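Local atomic coordinates of ATP synthase epsilon chain (Caldalkalibacillus thermarum TA2.A1, PDB entry 5IK2), a protein that serves as the epsilon subunit of the rotary ATP synthase, which probably makes ATP from ADP using a proton gradient, and can itself bind ATP. Residues H[50-55]-H[59-64]. The protein carries 2 engineered substitutions. Sequence-based numbering, arbitrary orientation.
Sequences VRIKQG and TLIAVS
V50 and I61 face each other as a hydrogen-bonded pair in an antiparallel β-hairpin, and I52 and T59 form the next such pair. Each pair closes a two-bond ring: V50 N gives its hydrogen to I61 O at 2.9 Å, nearly straight at 175°, and I61 N returns one to V50 O; I52 N reaches T59 O at 2.9 Å, while T59 N bonds I52 O along a more bent path. Between them R51 and L60 make a non-hydrogen-bonded pair, their CA atoms 4.6 Å apart.

Branched aliphatic residues suit the face carrying V50, I52 and I61, which packs into the sandwich interior. I61 sets CG1 beside its backbone N, and a turn of chi2 to 90° swings CD1 back over the partner strand, 3.5 Å from I52 CD1. Further along, V50 CG2, placed beside its own backbone N with CG1 anti to it (chi1 178°), meets V63 CG2 at 3.4 Å. At the other end of this face, a water lies within hydrogen-bonding distance of T59 OG1, I52 O and Q54 OE1. The threonine hydroxyl and the glutamine amide suit this partly exposed end, where they meet water.

On the opposite face R51 and L60 run side by side. L60 CD2 lies 3.6 Å from R51 CB and also touches CG and CD, so the arginine's methylenes supply the greasy surface; the methyl sits at the edge of the guanidinium, near its plane.

Strand 19-26 flanks strand 48-54, and strand 81-83 borders strand 57-64. I8 of strand 4-9 touches V50, I52 and I61, on the face that carries them, whereas L60 and A62 turn to helix 114-133, meeting V130.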
ATOM      1  N   VAL H  50      -2.304 -55.563 -40.994  1.00 32.70           N
ATOM      2  CA  VAL H  50      -2.490 -55.290 -42.422  1.00 33.04           C
ATOM      3  C   VAL H  50      -1.109 -55.041 -43.027  1.00 33.46           C
ATOM      4  O   VAL H  50      -0.434 -54.083 -42.650  1.00 33.71           O
ATOM      5  CB  VAL H  50      -3.399 -54.063 -42.662  1.00 32.86           C
ATOM      6  CG1 VAL H  50      -3.530 -53.763 -44.156  1.00 32.72           C
ATOM      7  CG2 VAL H  50      -4.773 -54.285 -42.038  1.00 32.82           C
ATOM      8  N   ARG H  51      -0.700 -55.905 -43.954  1.00 33.81           N
ATOM      9  CA  ARG H  51       0.631 -55.841 -44.563  1.00 34.48           C
ATOM     10  C   ARG H  51       0.559 -55.192 -45.948  1.00 34.24           C
ATOM     11  O   ARG H  51      -0.164 -55.672 -46.826  1.00 33.82           O
ATOM     12  CB  ARG H  51       1.240 -57.248 -44.634  1.00 35.43           C
ATOM     13  CG  ARG H  51       2.560 -57.353 -45.393  1.00 36.35           C
ATOM     14  CD  ARG H  51       3.431 -58.498 -44.888  1.00 37.22           C
ATOM     15  NE  ARG H  51       2.661 -59.685 -44.503  1.00 38.12           N
ATOM     16  CZ  ARG H  51       2.168 -60.603 -45.338  1.00 38.72           C
ATOM     17  NH1 ARG H  51       2.344 -60.513 -46.658  1.00 39.10           N
ATOM     18  NH2 ARG H  51       1.482 -61.633 -44.844  1.00 38.77           N
ATOM     19  N   ILE H  52       1.306 -54.098 -46.119  1.00 33.93           N
ATOM     20  CA  ILE H  52       1.372 -53.354 -47.380  1.00 33.77           C
ATOM     21  C   ILE H  52       2.770 -53.508 -47.974  1.00 33.53           C
ATOM     22  O   ILE H  52       3.754 -53.121 -47.341  1.00 32.99           O
ATOM     23  CB  ILE H  52       1.078 -51.848 -47.177  1.00 33.76           C
ATOM     24  CG1 ILE H  52      -0.279 -51.649 -46.491  1.00 33.80           C
ATOM     25  CG2 ILE H  52       1.105 -51.108 -48.514  1.00 33.80           C
ATOM     26  CD1 ILE H  52      -0.571 -50.214 -46.104  1.00 33.87           C
ATOM     27  N   LYS H  53       2.847 -54.066 -49.184  1.00 33.78           N
ATOM     28  CA  LYS H  53       4.106 -54.180 -49.930  1.00 33.80           C
ATOM     29  C   LYS H  53       4.220 -53.045 -50.941  1.00 33.24           C
ATOM     30  O   LYS H  53       3.377 -52.912 -51.829  1.00 32.84           O
ATOM     31  CB  LYS H  53       4.191 -55.519 -50.668  1.00 34.36           C
ATOM     32  CG  LYS H  53       4.500 -56.707 -49.776  1.00 35.26           C
ATOM     33  CD  LYS H  53       4.355 -58.014 -50.540  1.00 35.98           C
ATOM     34  CE  LYS H  53       4.589 -59.215 -49.641  1.00 36.39           C
ATOM     35  NZ  LYS H  53       4.068 -60.467 -50.255  1.00 36.92           N
ATOM     36  N   GLN H  54       5.259 -52.225 -50.782  1.00 32.88           N
ATOM     37  CA  GLN H  54       5.638 -51.213 -51.762  1.00 32.80           C
ATOM     38  C   GLN H  54       7.005 -51.606 -52.305  1.00 33.04           C
ATOM     39  O   GLN H  54       8.034 -51.101 -51.856  1.00 33.16           O
ATOM     40  CB  GLN H  54       5.671 -49.825 -51.118  1.00 32.70           C
ATOM     41  CG  GLN H  54       4.293 -49.306 -50.734  1.00 32.57           C
ATOM     42  CD  GLN H  54       4.339 -48.003 -49.960  1.00 32.17           C
ATOM     43  OE1 GLN H  54       5.078 -47.870 -48.986  1.00 31.97           O
ATOM     44  NE2 GLN H  54       3.531 -47.037 -50.381  1.00 32.23           N
ATOM     45  N   GLY H  55       6.997 -52.541 -53.254  1.00 33.22           N
ATOM     46  CA  GLY H  55       8.217 -53.079 -53.851  1.00 33.47           C
ATOM     47  C   GLY H  55       9.045 -53.881 -52.861  1.00 33.76           C
ATOM     48  O   GLY H  55       8.671 -54.989 -52.477  1.00 34.07           O
ATOM     49  N   THR H  59       5.332 -52.899 -44.793  1.00 33.00           N
ATOM     50  CA  THR H  59       4.843 -52.129 -43.643  1.00 32.15           C
ATOM     51  C   THR H  59       3.646 -52.846 -43.015  1.00 31.64           C
ATOM     52  O   THR H  59       2.651 -53.100 -43.696  1.00 31.41           O
ATOM     53  CB  THR H  59       4.420 -50.704 -44.061  1.00 31.84           C
ATOM     54  OG1 THR H  59       5.457 -50.103 -44.845  1.00 31.73           O
ATOM     55  CG2 THR H  59       4.144 -49.830 -42.840  1.00 31.88           C
ATOM     56  N   LEU H  60       3.757 -53.176 -41.727  1.00 31.21           N
ATOM     57  CA  LEU H  60       2.652 -53.755 -40.957  1.00 31.01           C
ATOM     58  C   LEU H  60       1.935 -52.655 -40.178  1.00 30.70           C
ATOM     59  O   LEU H  60       2.583 -51.844 -39.519  1.00 30.29           O
ATOM     60  CB  LEU H  60       3.167 -54.811 -39.975  1.00 30.99           C
ATOM     61  CG  LEU H  60       3.930 -56.012 -40.544  1.00 31.15           C
ATOM     62  CD1 LEU H  60       4.360 -56.938 -39.416  1.00 31.37           C
ATOM     63  CD2 LEU H  60       3.100 -56.778 -41.563  1.00 31.15           C
ATOM     64  N   ILE H  61       0.603 -52.631 -40.269  1.00 30.50           N
ATOM     65  CA  ILE H  61      -0.242 -51.740 -39.473  1.00 30.16           C
ATOM     66  C   ILE H  61      -1.138 -52.613 -38.596  1.00 29.90           C
ATOM     67  O   ILE H  61      -1.867 -53.462 -39.109  1.00 30.00           O
ATOM     68  CB  ILE H  61      -1.126 -50.824 -40.355  1.00 30.42           C
ATOM     69  CG1 ILE H  61      -0.267 -50.036 -41.360  1.00 30.62           C
ATOM     70  CG2 ILE H  61      -1.948 -49.869 -39.492  1.00 30.48           C
ATOM     71  CD1 ILE H  61      -0.063 -50.725 -42.694  1.00 30.74           C
ATOM     72  N   ALA H  62      -1.077 -52.403 -37.282  1.00 29.58           N
ATOM     73  CA  ALA H  62      -1.934 -53.122 -36.334  1.00 28.97           C
ATOM     74  C   ALA H  62      -3.349 -52.561 -36.415  1.00 28.30           C
ATOM     75  O   ALA H  62      -3.578 -51.432 -36.001  1.00 28.39           O
ATOM     76  CB  ALA H  62      -1.389 -52.987 -34.916  1.00 29.03           C
ATOM     77  N   VAL H  63      -4.282 -53.346 -36.957  1.00 27.77           N
ATOM     78  CA  VAL H  63      -5.675 -52.917 -37.153  1.00 27.54           C
ATOM     79  C   VAL H  63      -6.628 -53.782 -36.323  1.00 27.47           C
ATOM     80  O   VAL H  63      -6.513 -55.010 -36.320  1.00 27.17           O
ATOM     81  CB  VAL H  63      -6.078 -52.988 -38.647  1.00 27.52           C
ATOM     82  CG1 VAL H  63      -7.555 -52.646 -38.843  1.00 27.39           C
ATOM     83  CG2 VAL H  63      -5.193 -52.061 -39.475  1.00 27.53           C
ATOM     84  N   SER H  64      -7.566 -53.130 -35.631  1.00 27.51           N
ATOM     85  CA  SER H  64      -8.616 -53.819 -34.870  1.00 27.61           C
ATOM     86  C   SER H  64      -9.965 -53.129 -35.071  1.00 27.47           C
ATOM     87  O   SER H  64     -10.041 -51.899 -35.094  1.00 27.16           O
ATOM     88  CB  SER H  64      -8.265 -53.864 -33.377  1.00 27.68           C
ATOM     89  OG  SER H  64      -8.518 -52.626 -32.734  1.00 27.75           O
TER
HETATM   90  O   HOH W   1       5.448 -50.500 -47.601  1.00 31.41           O